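Local structure of amine Dehydrogenase (Pseudomonas putida, 1JMX) at residues A[367-372]-A[394-399]; A[410-415]-A[468-473]; A[190-195]-A[390-395]; A[291-296]-A[360-365]. The protein is the diheme alpha subunit of a quinohemoprotein amine dehydrogenase and probably passes electrons through its two covalently bound c-type hemes. All blocks are in the same frame, centred on the assembly; numbering follows the deposited sequence.

Contact 1 (A[367-372]-A[394-399]). With NI (nickel (II) ion), chain D.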
loop_
_atom_site.group_PDB
_atom_site.type_symbol
_atom_site.label_atom_id
_atom_site.label_comp_id
_atom_site.label_asym_id
_atom_site.label_seq_id
_atom_site.Cartn_x
_atom_site.Cartn_y
_atom_site.Cartn_z
ATOM N N GLU A 367 12.792 29.611 16.523
ATOM C CA GLU A 367 12.138 28.816 15.493
ATOM C C GLU A 367 11.510 27.543 16.074
ATOM O O GLU A 367 12.036 26.959 17.024
ATOM C CB GLU A 367 13.197 28.489 14.430
ATOM C CG GLU A 367 13.061 27.160 13.720
ATOM C CD GLU A 367 12.038 27.174 12.611
ATOM O OE1 GLU A 367 11.254 28.135 12.514
ATOM O OE2 GLU A 367 12.019 26.211 11.822
ATOM N N VAL A 368 10.375 27.128 15.517
ATOM C CA VAL A 368 9.691 25.925 15.987
ATOM C C VAL A 368 9.424 24.950 14.850
ATOM O O VAL A 368 8.953 25.349 13.784
ATOM C CB VAL A 368 8.349 26.261 16.657
ATOM C CG1 VAL A 368 7.689 24.998 17.177
ATOM C CG2 VAL A 368 8.563 27.238 17.783
ATOM N N LYS A 369 9.729 23.675 15.085
ATOM C CA LYS A 369 9.515 22.623 14.095
ATOM C C LYS A 369 8.591 21.539 14.637
ATOM O O LYS A 369 8.783 21.048 15.743
ATOM C CB LYS A 369 10.843 21.977 13.689
ATOM C CG LYS A 369 11.837 22.931 13.070
ATOM C CD LYS A 369 13.126 22.225 12.716
ATOM C CE LYS A 369 14.198 23.215 12.337
ATOM N NZ LYS A 369 13.737 24.125 11.256
ATOM N N VAL A 370 7.575 21.185 13.859
ATOM C CA VAL A 370 6.653 20.130 14.257
ATOM C C VAL A 370 7.274 18.792 13.864
ATOM O O VAL A 370 7.720 18.608 12.732
ATOM C CB VAL A 370 5.265 20.285 13.589
ATOM C CG1 VAL A 370 4.393 19.070 13.886
ATOM C CG2 VAL A 370 4.590 21.543 14.090
ATOM N N VAL A 371 7.310 17.876 14.821
ATOM C CA VAL A 371 7.874 16.552 14.633
ATOM C C VAL A 371 6.802 15.490 14.905
ATOM O O VAL A 371 6.198 15.479 15.976
ATOM C CB VAL A 371 9.059 16.345 15.593
ATOM C CG1 VAL A 371 9.525 14.911 15.571
ATOM C CG2 VAL A 371 10.194 17.283 15.218
ATOM N N PRO A 372 6.526 14.611 13.920
ATOM C CA PRO A 372 7.156 14.567 12.592
ATOM C C PRO A 372 6.622 15.664 11.662
ATOM O O PRO A 372 5.482 16.113 11.810
ATOM C CB PRO A 372 6.772 13.174 12.093
ATOM C CG PRO A 372 5.416 12.983 12.672
ATOM C CD PRO A 372 5.604 13.472 14.089
ATOM N N GLU A 394 5.002 16.578 18.336
ATOM C CA GLU A 394 5.820 17.244 19.325
ATOM C C GLU A 394 6.308 18.561 18.690
ATOM O O GLU A 394 6.442 18.651 17.469
ATOM C CB GLU A 394 6.995 16.333 19.669
ATOM C CG GLU A 394 7.540 16.504 21.049
ATOM C CD GLU A 394 6.758 15.765 22.111
ATOM O OE1 GLU A 394 6.759 14.516 22.102
ATOM O OE2 GLU A 394 6.181 16.433 22.989
ATOM N N ALA A 395 6.483 19.599 19.501
ATOM C CA ALA A 395 6.961 20.887 18.991
ATOM C C ALA A 395 8.421 21.067 19.378
ATOM O O ALA A 395 8.747 21.208 20.555
ATOM C CB ALA A 395 6.123 22.026 19.539
ATOM N N GLU A 396 9.298 20.993 18.384
ATOM C CA GLU A 396 10.735 21.127 18.583
ATOM C C GLU A 396 11.218 22.577 18.507
ATOM O O GLU A 396 11.170 23.204 17.457
ATOM C CB GLU A 396 11.461 20.270 17.559
ATOM C CG GLU A 396 12.959 20.363 17.593
ATOM C CD GLU A 396 13.564 19.715 16.380
ATOM O OE1 GLU A 396 13.302 20.202 15.263
ATOM O OE2 GLU A 396 14.272 18.702 16.528
ATOM N N ALA A 397 11.724 23.075 19.631
ATOM C CA ALA A 397 12.205 24.450 19.752
ATOM C C ALA A 397 13.665 24.653 19.374
ATOM O O ALA A 397 14.515 23.827 19.683
ATOM C CB ALA A 397 11.961 24.955 21.163
ATOM N N TRP A 398 13.931 25.781 18.718
ATOM C CA TRP A 398 15.275 26.156 18.292
ATOM C C TRP A 398 15.565 27.608 18.628
ATOM O O TRP A 398 14.706 28.477 18.508
ATOM C CB TRP A 398 15.457 25.982 16.782
ATOM C CG TRP A 398 15.404 24.578 16.334
ATOM C CD1 TRP A 398 14.289 23.812 16.191
ATOM C CD2 TRP A 398 16.516 23.748 15.983
ATOM N NE1 TRP A 398 14.633 22.555 15.776
ATOM C CE2 TRP A 398 15.994 22.482 15.637
ATOM C CE3 TRP A 398 17.907 23.951 15.925
ATOM C CZ2 TRP A 398 16.808 21.416 15.237
ATOM C CZ3 TRP A 398 18.723 22.887 15.525
ATOM C CH2 TRP A 398 18.166 21.634 15.187
ATOM N N GLY A 399 16.810 27.867 18.993
ATOM C CA GLY A 399 17.228 29.214 19.321
ATOM C C GLY A 399 18.648 29.390 18.843
ATOM O O GLY A 399 19.081 28.743 17.886
HETATM NI NI NI D . 9.698 28.634 11.485
HETATM O O HOH W 1 7.954 28.987 10.391
HETATM O O HOH W 2 9.107 30.210 12.918
#
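Strands 367-371 and 394-399 run antiparallel, 151° between their directions, and are joined by six backbone hydrogen bonds in three hydrogen-bonded pairs: Glu367 with Trp398, Lys369 with Glu396, and Val371 with Glu394. The side chains of these three pairs share one face. There Lys369 lies obliquely across the indole of Trp398, its CE 3.8 Å from the centroid of the five-membered ring, a CH-pi contact over the face. A bend at chi4 (-54°) carries Lys369 NZ to Glu367 OE2, a salt bridge of 2.8 Å on that oxygen's anti lone pair. The other oxygen, Glu367 OE1, binds the nickel ion at 1.9 Å, and two waters also coordinate the metal. The rotation of the indole is fixed from its own strand: Trp398 NE1 donates to Glu396 OE1 at 2.8 Å, in the ring plane but from above the carboxylate plane. Glu396 OE2 forms a salt bridge with Arg408. On the buried face, Val368 CG1 meets Ala395 CB at 4.1 Å, and both residues pack on Leu470. This is a regular antiparallel pairing in the mixed sheet of domain IV, an E-set domain, with a nickel ion bound at Glu367 on the face that carries Lys369 and Trp398.

Contact 2 (A[410-415]-A[468-473])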
loop_
_atom_site.group_PDB
_atom_site.type_symbol
_atom_site.label_atom_id
_atom_site.label_comp_id
_atom_site.label_asym_id
_atom_site.label_seq_id
_atom_site.Cartn_x
_atom_site.Cartn_y
_atom_site.Cartn_z
ATOM N N GLY A 410 14.854 21.640 22.545
ATOM C CA GLY A 410 14.238 20.360 22.843
ATOM C C GLY A 410 12.771 20.402 22.484
ATOM O O GLY A 410 12.356 21.203 21.654
ATOM N N TYR A 411 11.980 19.536 23.102
ATOM C CA TYR A 411 10.546 19.491 22.837
ATOM C C TYR A 411 9.818 20.295 23.905
ATOM O O TYR A 411 9.700 19.845 25.045
ATOM C CB TYR A 411 10.047 18.046 22.845
ATOM C CG TYR A 411 10.588 17.190 21.718
ATOM C CD1 TYR A 411 11.007 15.880 21.954
ATOM C CD2 TYR A 411 10.635 17.672 20.408
ATOM C CE1 TYR A 411 11.456 15.069 20.915
ATOM C CE2 TYR A 411 11.080 16.868 19.359
ATOM C CZ TYR A 411 11.489 15.570 19.621
ATOM O OH TYR A 411 11.948 14.774 18.597
ATOM N N LEU A 412 9.334 21.480 23.532
ATOM C CA LEU A 412 8.632 22.360 24.463
ATOM C C LEU A 412 7.119 22.230 24.392
ATOM O O LEU A 412 6.559 21.996 23.324
ATOM C CB LEU A 412 9.032 23.820 24.222
ATOM C CG LEU A 412 10.485 24.216 24.498
ATOM C CD1 LEU A 412 10.648 25.715 24.352
ATOM C CD2 LEU A 412 10.871 23.798 25.892
ATOM N N PRO A 413 6.436 22.382 25.540
ATOM C CA PRO A 413 4.975 22.285 25.602
ATOM C C PRO A 413 4.311 23.318 24.695
ATOM O O PRO A 413 4.811 24.434 24.525
ATOM C CB PRO A 413 4.678 22.537 27.081
ATOM C CG PRO A 413 5.834 23.392 27.529
ATOM C CD PRO A 413 6.992 22.701 26.868
ATOM N N ALA A 414 3.191 22.936 24.095
ATOM C CA ALA A 414 2.495 23.830 23.189
ATOM C C ALA A 414 1.025 23.520 23.032
ATOM O O ALA A 414 0.521 22.503 23.504
ATOM C CB ALA A 414 3.166 23.786 21.820
ATOM N N SER A 415 0.341 24.439 22.371
ATOM C CA SER A 415 -1.070 24.308 22.060
ATOM C C SER A 415 -1.091 23.719 20.657
ATOM O O SER A 415 -0.243 24.044 19.824
ATOM C CB SER A 415 -1.739 25.684 22.055
ATOM O OG SER A 415 -2.951 25.672 21.311
ATOM N N ALA A 468 1.367 24.035 15.878
ATOM C CA ALA A 468 1.791 24.011 17.274
ATOM C C ALA A 468 2.165 25.443 17.642
ATOM O O ALA A 468 2.814 26.140 16.863
ATOM C CB ALA A 468 2.999 23.111 17.455
ATOM N N THR A 469 1.705 25.904 18.798
ATOM C CA THR A 469 2.031 27.252 19.241
ATOM C C THR A 469 2.625 27.131 20.633
ATOM O O THR A 469 1.970 26.666 21.562
ATOM C CB THR A 469 0.802 28.186 19.233
ATOM O OG1 THR A 469 -0.197 27.675 20.113
ATOM C CG2 THR A 469 0.212 28.291 17.843
ATOM N N LEU A 470 3.900 27.483 20.742
ATOM C CA LEU A 470 4.622 27.400 21.996
ATOM C C LEU A 470 3.989 28.142 23.167
ATOM O O LEU A 470 3.522 29.273 23.033
ATOM C CB LEU A 470 6.056 27.864 21.789
ATOM C CG LEU A 470 7.110 26.785 21.996
ATOM C CD1 LEU A 470 6.714 25.520 21.253
ATOM C CD2 LEU A 470 8.464 27.308 21.538
ATOM N N ALA A 471 3.915 27.451 24.300
ATOM C CA ALA A 471 3.372 28.029 25.521
ATOM C C ALA A 471 4.364 29.107 25.957
ATOM O O ALA A 471 3.985 30.149 26.481
ATOM C CB ALA A 471 3.258 26.964 26.594
ATOM N N ASP A 472 5.639 28.857 25.674
ATOM C CA ASP A 472 6.721 29.772 26.017
ATOM C C ASP A 472 6.954 30.801 24.906
ATOM O O ASP A 472 7.815 30.605 24.045
ATOM C CB ASP A 472 8.009 28.959 26.283
ATOM C CG ASP A 472 9.224 29.834 26.615
ATOM O OD1 ASP A 472 9.047 30.898 27.254
ATOM O OD2 ASP A 472 10.358 29.436 26.244
ATOM N N GLY A 473 6.172 31.881 24.911
ATOM C CA GLY A 473 6.360 32.919 23.906
ATOM C C GLY A 473 5.432 32.941 22.706
ATOM O O GLY A 473 5.469 33.886 21.912
HETATM O O HOH W 3 6.856 26.267 25.415
#
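Segments 410-415 and 468-473 come together where two antiparallel strands splay apart, 119° between the touching parts. Ser415 and Thr469 form the hydrogen-bonded pair: Ser415 N gives a nearly straight bond of 2.9 Å to Thr469 O, and Thr469 N returns one to Ser415 O. Next to them Ala414 and Leu470 make a non-hydrogen-bonded pair whose side chains diverge, and Ala414 CB sits 3.1 Å from Thr469 O. Both pairs belong to the antiparallel pairing of strands 406-420 and 462-470 in the domain IV sheet, where 462-470 gives way to a turn. Beyond it Pro413 O takes a straight bond from Ala471 N and also accepts from a water that in turn accepts from Asp472 N, so one carbonyl holds Ala471 N directly and Asp472 N through the water. Leu412, with CG anti to its carbonyl carbon (chi1 -65°), crosses Leu470 obliquely and brings CD1 to 3.9 Å from Leu470 CD2; the other branch of Leu470, CD1, lies 4.0 Å from Ala414 CB. Val365 packs against both leucines. On the polar face, Ser415 CB approaches Thr469 OG1 at 3.2 Å. Asp472 OD2 is hydrogen-bonded to Tyr362 OH of the preceding domain.

Contact 3 (A[190-195]-A[390-395])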
loop_
_atom_site.group_PDB
_atom_site.type_symbol
_atom_site.label_atom_id
_atom_site.label_comp_id
_atom_site.label_asym_id
_atom_site.label_seq_id
_atom_site.Cartn_x
_atom_site.Cartn_y
_atom_site.Cartn_z
ATOM N N MET A 190 8.139 9.034 24.576
ATOM C CA MET A 190 6.962 8.735 23.781
ATOM C C MET A 190 6.425 10.050 23.213
ATOM O O MET A 190 6.140 10.983 23.960
ATOM C CB MET A 190 5.891 8.050 24.627
ATOM C CG MET A 190 4.680 7.598 23.822
ATOM S SD MET A 190 3.400 6.839 24.825
ATOM C CE MET A 190 3.881 5.140 24.737
ATOM N N LEU A 191 6.342 10.131 21.889
ATOM C CA LEU A 191 5.842 11.323 21.207
ATOM C C LEU A 191 4.477 11.704 21.768
ATOM O O LEU A 191 3.619 10.847 21.967
ATOM C CB LEU A 191 5.730 11.043 19.708
ATOM C CG LEU A 191 6.503 11.883 18.693
ATOM C CD1 LEU A 191 7.929 12.167 19.131
ATOM C CD2 LEU A 191 6.498 11.119 17.387
ATOM N N ALA A 192 4.304 12.985 22.071
ATOM C CA ALA A 192 3.057 13.507 22.618
ATOM C C ALA A 192 2.720 13.030 24.033
ATOM O O ALA A 192 1.619 13.291 24.531
ATOM C CB ALA A 192 1.899 13.228 21.670
ATOM N N LYS A 193 3.648 12.324 24.673
ATOM C CA LYS A 193 3.433 11.853 26.042
ATOM C C LYS A 193 4.567 12.312 26.963
ATOM O O LYS A 193 4.326 12.808 28.064
ATOM C CB LYS A 193 3.276 10.337 26.093
ATOM C CG LYS A 193 3.167 9.779 27.511
ATOM C CD LYS A 193 1.993 10.375 28.258
ATOM C CE LYS A 193 1.930 9.878 29.685
ATOM N NZ LYS A 193 1.855 8.401 29.725
ATOM N N GLY A 194 5.803 12.139 26.513
ATOM C CA GLY A 194 6.928 12.584 27.306
ATOM C C GLY A 194 7.973 11.547 27.637
ATOM O O GLY A 194 7.875 10.386 27.238
ATOM N N ASP A 195 8.963 11.989 28.409
ATOM C CA ASP A 195 10.075 11.156 28.836
ATOM C C ASP A 195 9.657 10.023 29.750
ATOM O O ASP A 195 8.620 10.078 30.396
ATOM C CB ASP A 195 11.146 12.006 29.523
ATOM C CG ASP A 195 11.915 12.879 28.551
ATOM O OD1 ASP A 195 12.339 13.990 28.939
ATOM O OD2 ASP A 195 12.113 12.455 27.394
ATOM N N GLN A 390 -3.415 7.079 14.971
ATOM C CA GLN A 390 -3.280 8.452 15.436
ATOM C C GLN A 390 -2.089 9.212 14.875
ATOM O O GLN A 390 -1.079 8.632 14.467
ATOM C CB GLN A 390 -3.104 8.482 16.955
ATOM C CG GLN A 390 -4.186 7.859 17.790
ATOM C CD GLN A 390 -3.758 7.726 19.243
ATOM O OE1 GLN A 390 -2.566 7.729 19.558
ATOM N NE2 GLN A 390 -4.730 7.608 20.134
ATOM N N GLY A 391 -2.229 10.530 14.881
ATOM C CA GLY A 391 -1.141 11.403 14.496
ATOM C C GLY A 391 -0.628 11.818 15.872
ATOM O O GLY A 391 -1.426 12.141 16.753
ATOM N N ARG A 392 0.672 11.712 16.114
ATOM C CA ARG A 392 1.224 12.099 17.414
ATOM C C ARG A 392 2.337 13.082 17.158
ATOM O O ARG A 392 3.296 12.773 16.452
ATOM C CB ARG A 392 1.718 10.879 18.174
ATOM C CG ARG A 392 0.591 9.987 18.637
ATOM C CD ARG A 392 1.132 8.788 19.363
ATOM N NE ARG A 392 0.112 8.220 20.229
ATOM C CZ ARG A 392 -0.020 8.524 21.512
ATOM N NH1 ARG A 392 0.811 9.387 22.086
ATOM N NH2 ARG A 392 -1.004 7.985 22.213
ATOM N N PHE A 393 2.215 14.271 17.736
ATOM C CA PHE A 393 3.193 15.304 17.466
ATOM C C PHE A 393 3.897 15.916 18.645
ATOM O O PHE A 393 3.437 15.841 19.779
ATOM C CB PHE A 393 2.543 16.408 16.634
ATOM C CG PHE A 393 1.781 15.897 15.457
ATOM C CD1 PHE A 393 0.418 15.632 15.561
ATOM C CD2 PHE A 393 2.422 15.652 14.254
ATOM C CE1 PHE A 393 -0.295 15.125 14.477
ATOM C CE2 PHE A 393 1.719 15.146 13.165
ATOM C CZ PHE A 393 0.359 14.882 13.278
ATOM N N GLU A 394 5.002 16.578 18.336
ATOM C CA GLU A 394 5.820 17.244 19.325
ATOM C C GLU A 394 6.308 18.561 18.690
ATOM O O GLU A 394 6.442 18.651 17.469
ATOM C CB GLU A 394 6.995 16.333 19.669
ATOM C CG GLU A 394 7.540 16.504 21.049
ATOM C CD GLU A 394 6.758 15.765 22.111
ATOM O OE1 GLU A 394 6.759 14.516 22.102
ATOM O OE2 GLU A 394 6.181 16.433 22.989
ATOM N N ALA A 395 6.483 19.599 19.501
ATOM C CA ALA A 395 6.961 20.887 18.991
ATOM C C ALA A 395 8.421 21.067 19.378
ATOM O O ALA A 395 8.747 21.208 20.555
ATOM C CB ALA A 395 6.123 22.026 19.539
#
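Two hydrogen bonds, one on each side of the Leu191-Ala192 peptide, join the turn 190-195 to segment 390-395. Ala192 N donates to Glu394 OE1 at 2.9 Å with an N-H...O angle of 161°, reaching that oxygen from above the carboxylate plane. The bend of Glu394 at chi2 (82°) turns its carboxylate off its own strand toward this amide. Leu191 O, the other end of the same peptide, takes a longer bond of 3.2 Å from Arg392 NH1. The oxygen lies at the edge of the guanidinium and in its plane, and NH1 approaches nearly along the C=O axis, although the angle at the hydrogen is only 137°. Arg392 is extended from CG to NE, which carries its head alongside the turn, and its NE and NH2 make two weak bonds to Gln390 OE1 that probably help set the plane of the group.

The turn is itself fixed by a classic beta bulge: Met190 O accepts from both Lys193 N and Gly194 N. Around the polar pair the packing is made by Leu191 and Ala192. Leu191 CD2 lies 3.7 Å from Arg392 O, while its CD1 branch is 4.0 Å from Glu394 OE1. Ala192 CB rests 3.6 Å from Phe393 O. The Phe393 side chain points away from the turn and packs on Trp416 and Pro372 within domain IV.

The contact thus joins the beta barrel of domain II to domain IV. An acidic and a basic side chain each serve a backbone dipole at its complementary end, so both bonds to this one peptide are probably strengthened by charge.

Contact 4 (A[291-296]-A[360-365])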
loop_
_atom_site.group_PDB
_atom_site.type_symbol
_atom_site.label_atom_id
_atom_site.label_comp_id
_atom_site.label_asym_id
_atom_site.label_seq_id
_atom_site.Cartn_x
_atom_site.Cartn_y
_atom_site.Cartn_z
ATOM N N PRO A 291 14.296 17.057 32.098
ATOM C CA PRO A 291 14.387 17.522 30.708
ATOM C C PRO A 291 15.818 17.800 30.296
ATOM O O PRO A 291 16.710 17.881 31.140
ATOM C CB PRO A 291 13.599 18.833 30.728
ATOM C CG PRO A 291 12.696 18.696 31.923
ATOM C CD PRO A 291 13.601 18.060 32.924
ATOM N N ALA A 292 16.014 17.991 28.993
ATOM C CA ALA A 292 17.329 18.278 28.441
ATOM C C ALA A 292 17.485 19.765 28.113
ATOM O O ALA A 292 18.306 20.146 27.282
ATOM C CB ALA A 292 17.570 17.432 27.202
ATOM N N PHE A 293 16.681 20.598 28.765
ATOM C CA PHE A 293 16.738 22.041 28.565
ATOM C C PHE A 293 16.382 22.781 29.853
ATOM O O PHE A 293 15.623 22.273 30.686
ATOM C CB PHE A 293 15.799 22.478 27.429
ATOM C CG PHE A 293 14.360 22.085 27.640
ATOM C CD1 PHE A 293 13.501 22.891 28.382
ATOM C CD2 PHE A 293 13.859 20.907 27.087
ATOM C CE1 PHE A 293 12.164 22.527 28.573
ATOM C CE2 PHE A 293 12.529 20.539 27.273
ATOM C CZ PHE A 293 11.683 21.353 28.017
ATOM N N ILE A 294 16.945 23.977 30.009
ATOM C CA ILE A 294 16.690 24.808 31.177
ATOM C C ILE A 294 16.671 26.247 30.679
ATOM O O ILE A 294 17.611 26.701 30.017
ATOM C CB ILE A 294 17.777 24.607 32.299
ATOM C CG1 ILE A 294 17.482 25.478 33.518
ATOM C CG2 ILE A 294 19.160 24.932 31.783
ATOM C CD1 ILE A 294 16.381 24.962 34.387
ATOM N N LYS A 295 15.558 26.929 30.914
ATOM C CA LYS A 295 15.430 28.311 30.489
ATOM C C LYS A 295 16.265 29.181 31.429
ATOM O O LYS A 295 16.311 28.928 32.642
ATOM C CB LYS A 295 13.966 28.749 30.511
ATOM C CG LYS A 295 13.751 30.146 29.971
ATOM C CD LYS A 295 12.303 30.552 30.074
ATOM C CE LYS A 295 12.097 31.971 29.568
ATOM N NZ LYS A 295 12.492 32.131 28.132
ATOM N N ALA A 296 16.935 30.182 30.859
ATOM C CA ALA A 296 17.772 31.102 31.620
ATOM C C ALA A 296 16.902 31.864 32.607
ATOM O O ALA A 296 15.828 32.363 32.251
ATOM C CB ALA A 296 18.480 32.068 30.687
ATOM N N ALA A 360 20.648 21.992 27.278
ATOM C CA ALA A 360 20.515 23.243 26.546
ATOM C C ALA A 360 20.001 24.339 27.454
ATOM O O ALA A 360 18.943 24.205 28.061
ATOM C CB ALA A 360 19.572 23.072 25.367
ATOM N N VAL A 361 20.803 25.383 27.617
ATOM C CA VAL A 361 20.408 26.528 28.421
ATOM C C VAL A 361 19.993 27.519 27.358
ATOM O O VAL A 361 20.740 27.742 26.414
ATOM C CB VAL A 361 21.589 27.110 29.218
ATOM C CG1 VAL A 361 21.155 28.379 29.954
ATOM C CG2 VAL A 361 22.089 26.088 30.197
ATOM N N TYR A 362 18.798 28.081 27.468
ATOM C CA TYR A 362 18.365 29.020 26.449
ATOM C C TYR A 362 17.716 30.259 27.025
ATOM O O TYR A 362 17.235 30.251 28.158
ATOM C CB TYR A 362 17.403 28.336 25.466
ATOM C CG TYR A 362 16.018 28.082 26.021
ATOM C CD1 TYR A 362 14.950 28.914 25.677
ATOM C CD2 TYR A 362 15.769 27.011 26.882
ATOM C CE1 TYR A 362 13.670 28.690 26.173
ATOM C CE2 TYR A 362 14.486 26.774 27.386
ATOM C CZ TYR A 362 13.445 27.622 27.023
ATOM O OH TYR A 362 12.180 27.405 27.500
ATOM N N ASP A 363 17.688 31.315 26.215
ATOM C CA ASP A 363 17.081 32.578 26.622
ATOM C C ASP A 363 15.723 32.811 25.975
ATOM O O ASP A 363 14.758 33.154 26.662
ATOM C CB ASP A 363 18.033 33.775 26.382
ATOM C CG ASP A 363 18.657 33.800 24.982
ATOM O OD1 ASP A 363 18.420 32.878 24.155
ATOM O OD2 ASP A 363 19.400 34.773 24.709
ATOM N N LYS A 364 15.641 32.555 24.672
ATOM C CA LYS A 364 14.407 32.741 23.917
ATOM C C LYS A 364 14.301 31.769 22.748
ATOM O O LYS A 364 15.306 31.399 22.136
ATOM C CB LYS A 364 14.318 34.170 23.369
ATOM C CG LYS A 364 15.513 34.601 22.513
ATOM C CD LYS A 364 15.078 35.431 21.300
ATOM C CE LYS A 364 14.426 34.546 20.220
ATOM N NZ LYS A 364 13.799 35.335 19.111
ATOM N N VAL A 365 13.069 31.383 22.432
ATOM C CA VAL A 365 12.817 30.472 21.327
ATOM C C VAL A 365 12.630 31.302 20.064
ATOM O O VAL A 365 11.834 32.247 20.022
ATOM C CB VAL A 365 11.581 29.574 21.575
ATOM C CG1 VAL A 365 11.426 28.597 20.432
ATOM C CG2 VAL A 365 11.728 28.814 22.885
HETATM O O HOH W 4 15.439 33.880 29.832
#
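Strands 285-295 and 354-362 form the one parallel pair in the otherwise antiparallel sheet of domain III, an E-set domain, and this contact is the end of that pairing. The directions of 293-295 and 360-362 differ by 20°. Hydrogen bonds alternate between the strands as parallel pairing requires: Ala360 N to Ala292 O, Ile294 N to Ala360 O, Tyr362 N to Ile294 O, and Ala296 N to Tyr362 O. Ala296 N to Tyr362 O is the shortest of the backbone bonds at 2.7 Å, the donor nearly along the C=O axis.

Tyr362 carries most of the side-chain contact. Its CG stands between the backbone N and the carbonyl carbon (chi1 74°), which swings the ring toward the neighbouring strand. Lys295 CA lies over a face of this ring, 4.0 Å from its centroid in a CH-pi contact, and the Lys295 chain crosses it obliquely, with CB 3.7 Å from Tyr362 CZ. The chain then bends at chi4 (60°), and Lys295 NZ gives a hydrogen bond of 2.9 Å to Asp363 O, reaching it from above the carbonyl plane. Phe293 runs alongside Tyr362, with its CD1 at 4.1 Å from Tyr362 CE2. On the other face of the sheet Ile294 and Val361 lie side by side, their CG2 methyls 3.5 Å apart. A water bridges Ala296 O and, weakly, Asp363 O.

Tyr362 OH ends at Asp472 of domain IV, and Phe293 and Tyr362 both touch Ile409 on strand 406-420 of that domain. Strand 345-351 flanks 354-362 on its other side, where Val361 bonds to Gly345 through the backbone.

How the contacts relate
Contacts 1 and 2 belong to one sheet, their centres 8 Å apart: strand 394-399 pairs with 367-371 on one side and with 406-420 on the other, through Ala397 N to Gly410 O at 2.8 Å and Leu412 N to Ala395 O at 3.0 Å. Contact 3 shares Glu394 and Ala395 with contact 1 and brings in the domain II barrel. Contact 4 meets contact 2 across the boundary between domains III and IV, where Leu412 CD2 approaches Phe293 CE1 at 3.2 Å; their centres are 13 Å apart. Contacts 3 and 4 do not touch. All four lie away from the heme sites; the nickel belongs to contact 1, about 10 Å from the Leu470 side chain of contact 2.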